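Local coordinates for KLLA0F12672p (Kluyveromyces lactis, PDB 4M3O), which dephosphorylates tyrosine and serine in the heptapeptide repeats of the RNA polymerase II C-terminal domain as a zinc-binding dual-specificity phosphatase of the RPAP2 family, represented here by its N-terminal part, at the zinc ion site. Residues are numbered along the deposited sequence; one frame, centred on the assembly and turned at random.

The zinc ion site. Residues 74, 76, 79, 81, 112-113, 116, 154. With ZN (zinc ion), chain B.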
ATOM      1  N   CYS A  74      -0.678   1.105 -12.540  1.00 37.93           N
ATOM      2  CA  CYS A  74      -1.965   0.668 -11.988  1.00 37.79           C
ATOM      3  C   CYS A  74      -1.965   0.881 -10.465  1.00 35.06           C
ATOM      4  O   CYS A  74      -0.961   0.628  -9.774  1.00 36.06           O
ATOM      5  CB  CYS A  74      -2.255  -0.798 -12.303  1.00 36.02           C
ATOM      6  SG  CYS A  74      -3.850  -1.410 -11.615  1.00 35.44           S
ATOM      7  N   TYR A  76      -3.498  -0.637  -8.094  1.00 33.37           N
ATOM      8  CA  TYR A  76      -3.397  -1.872  -7.265  1.00 36.88           C
ATOM      9  C   TYR A  76      -1.950  -2.326  -7.159  1.00 35.22           C
ATOM     10  O   TYR A  76      -1.336  -2.649  -8.172  1.00 36.25           O
ATOM     11  CB  TYR A  76      -4.292  -2.986  -7.814  1.00 34.83           C
ATOM     12  CG  TYR A  76      -4.552  -4.193  -6.906  1.00 30.61           C
ATOM     13  CD1 TYR A  76      -4.961  -4.022  -5.582  1.00 30.47           C
ATOM     14  CD2 TYR A  76      -4.419  -5.506  -7.412  1.00 34.43           C
ATOM     15  CE1 TYR A  76      -5.257  -5.096  -4.781  1.00 32.28           C
ATOM     16  CE2 TYR A  76      -4.712  -6.628  -6.614  1.00 34.61           C
ATOM     17  CZ  TYR A  76      -5.091  -6.415  -5.296  1.00 35.59           C
ATOM     18  OH  TYR A  76      -5.410  -7.448  -4.466  1.00 35.32           O
ATOM     19  N   CYS A  79       0.112  -5.013  -9.073  1.00 37.47           N
ATOM     20  CA  CYS A  79       0.110  -4.969 -10.524  1.00 41.74           C
ATOM     21  C   CYS A  79       1.339  -4.263 -11.071  1.00 43.50           C
ATOM     22  O   CYS A  79       1.765  -3.230 -10.522  1.00 48.72           O
ATOM     23  CB  CYS A  79      -1.086  -4.159 -10.978  1.00 39.62           C
ATOM     24  SG  CYS A  79      -1.517  -4.296 -12.728  1.00 36.82           S
ATOM     25  N   LYS A  81       1.292  -3.375 -14.447  1.00 46.52           N
ATOM     26  CA  LYS A  81       0.847  -2.563 -15.593  1.00 46.81           C
ATOM     27  C   LYS A  81       0.536  -1.116 -15.195  1.00 46.62           C
ATOM     28  O   LYS A  81       0.543  -0.751 -13.994  1.00 41.81           O
ATOM     29  CB  LYS A  81      -0.384  -3.186 -16.235  1.00 46.67           C
ATOM     30  CG  LYS A  81      -0.142  -4.652 -16.499  1.00 55.07           C
ATOM     31  CD  LYS A  81      -1.313  -5.347 -17.142  1.00 62.29           C
ATOM     32  CE  LYS A  81      -1.099  -6.839 -17.018  1.00 67.38           C
ATOM     33  NZ  LYS A  81      -1.743  -7.536 -18.148  1.00 75.23           N
ATOM     34  N   CYS A 112      -5.734  -0.678 -14.392  1.00 42.09           N
ATOM     35  CA  CYS A 112      -5.590  -1.324 -15.699  1.00 43.56           C
ATOM     36  C   CYS A 112      -6.918  -1.901 -16.194  1.00 43.41           C
ATOM     37  O   CYS A 112      -7.178  -1.893 -17.404  1.00 41.68           O
ATOM     38  CB  CYS A 112      -4.526  -2.455 -15.660  1.00 41.01           C
ATOM     39  SG  CYS A 112      -4.894  -3.813 -14.501  1.00 42.28           S
ATOM     40  N   THR A 113      -7.768  -2.333 -15.263  1.00 43.31           N
ATOM     41  CA  THR A 113      -9.013  -3.114 -15.552  1.00 40.78           C
ATOM     42  C   THR A 113     -10.092  -2.905 -14.489  1.00 42.84           C
ATOM     43  O   THR A 113      -9.808  -2.370 -13.404  1.00 42.41           O
ATOM     44  CB  THR A 113      -8.745  -4.661 -15.497  1.00 42.26           C
ATOM     45  OG1 THR A 113      -8.139  -5.008 -14.224  1.00 37.83           O
ATOM     46  CG2 THR A 113      -7.807  -5.060 -16.604  1.00 43.03           C
ATOM     47  N   HIS A 116      -9.142  -4.998 -11.291  1.00 33.63           N
ATOM     48  CA  HIS A 116      -8.165  -4.349 -10.368  1.00 33.48           C
ATOM     49  C   HIS A 116      -8.767  -3.188  -9.621  1.00 34.69           C
ATOM     50  O   HIS A 116      -8.454  -3.005  -8.444  1.00 34.79           O
ATOM     51  CB  HIS A 116      -6.822  -4.058 -11.049  1.00 36.23           C
ATOM     52  CG  HIS A 116      -5.912  -5.248 -11.060  1.00 39.17           C
ATOM     53  ND1 HIS A 116      -4.621  -5.216 -11.518  1.00 41.14           N
ATOM     54  CD2 HIS A 116      -6.096  -6.502 -10.569  1.00 43.46           C
ATOM     55  CE1 HIS A 116      -4.060  -6.406 -11.362  1.00 44.39           C
ATOM     56  NE2 HIS A 116      -4.937  -7.204 -10.779  1.00 42.98           N
ATOM     57  N   GLU A 154      -8.436 -12.200  -8.807  1.00 38.09           N
ATOM     58  CA  GLU A 154      -8.795 -11.440  -9.999  1.00 42.24           C
ATOM     59  C   GLU A 154      -9.885 -12.104 -10.762  1.00 42.42           C
ATOM     60  O   GLU A 154     -10.829 -11.427 -11.241  1.00 40.32           O
ATOM     61  CB  GLU A 154      -7.632 -11.351 -11.009  1.00 50.75           C
ATOM     62  CG  GLU A 154      -6.718 -10.175 -10.824  1.00 59.57           C
ATOM     63  CD  GLU A 154      -5.421 -10.578 -10.170  1.00 63.98           C
ATOM     64  OE1 GLU A 154      -5.480 -11.580  -9.405  1.00 77.63           O
ATOM     65  OE2 GLU A 154      -4.368  -9.905 -10.442  1.00 55.46           O
TER
HETATM   66 ZN    ZN B 300      -3.670  -3.505 -12.593  1.00 39.82          ZN
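Over one face of the His116 imidazole leans the steeply tilted phenol ring of Tyr76, which brings its CD2 edge 3.7 Å above the plane, over the ring centre. A tyrosine suits this place because its aromatic C-H edge gives bulk and van der Waals contact over the imidazole, while its hydroxyl points away from the zinc. At the edge, in the ring plane, stand Cys79 SG near the metal and the Glu154 carboxylate carbon at the far end. The two imidazole nitrogens divide the work: ND1 binds ZN at 2.2 Å, while NE2 gives its N-H to Glu154 OE2 at 2.8 Å. That bond is nearly straight, 168° at the hydrogen, and stays in the imidazole plane, although it meets the carboxylate from above its own plane. Held at both nitrogens, the ring has its rotation fixed, and the acid may polarise it and make ND1 a stronger donor.

Three thiolate-forming cysteines complete a near-tetrahedral CCCH zinc finger, the soft sulphurs matching the metal. SG of Cys74, Cys79 and Cys112 each sit 2.3 Å from ZN. The angles between sulphurs are slightly wider than tetrahedral, whereas Cys112 SG and His116 ND1 are squeezed to 94°. Cys74 and Cys79 reach in from loops with SG anti to the backbone N; Cys112 instead turns SG into the crowded position between N and the carbonyl carbon (chi1 61°). Backbone amides serve the sulphurs as a second shell: Cys112 N donates to Cys74 SG, tying one ligand to another, and Lys81 N donates to Cys79 SG. Such bonds would be expected to spread the negative charge of the thiolates.

Thr113, just before helix 114-125, suits a helix N-cap because its short hydroxyl side chain can fold back on the first turn. Its OG1 accepts the backbone N-H of the ligand residue His116, with His116 N at 3.1 Å.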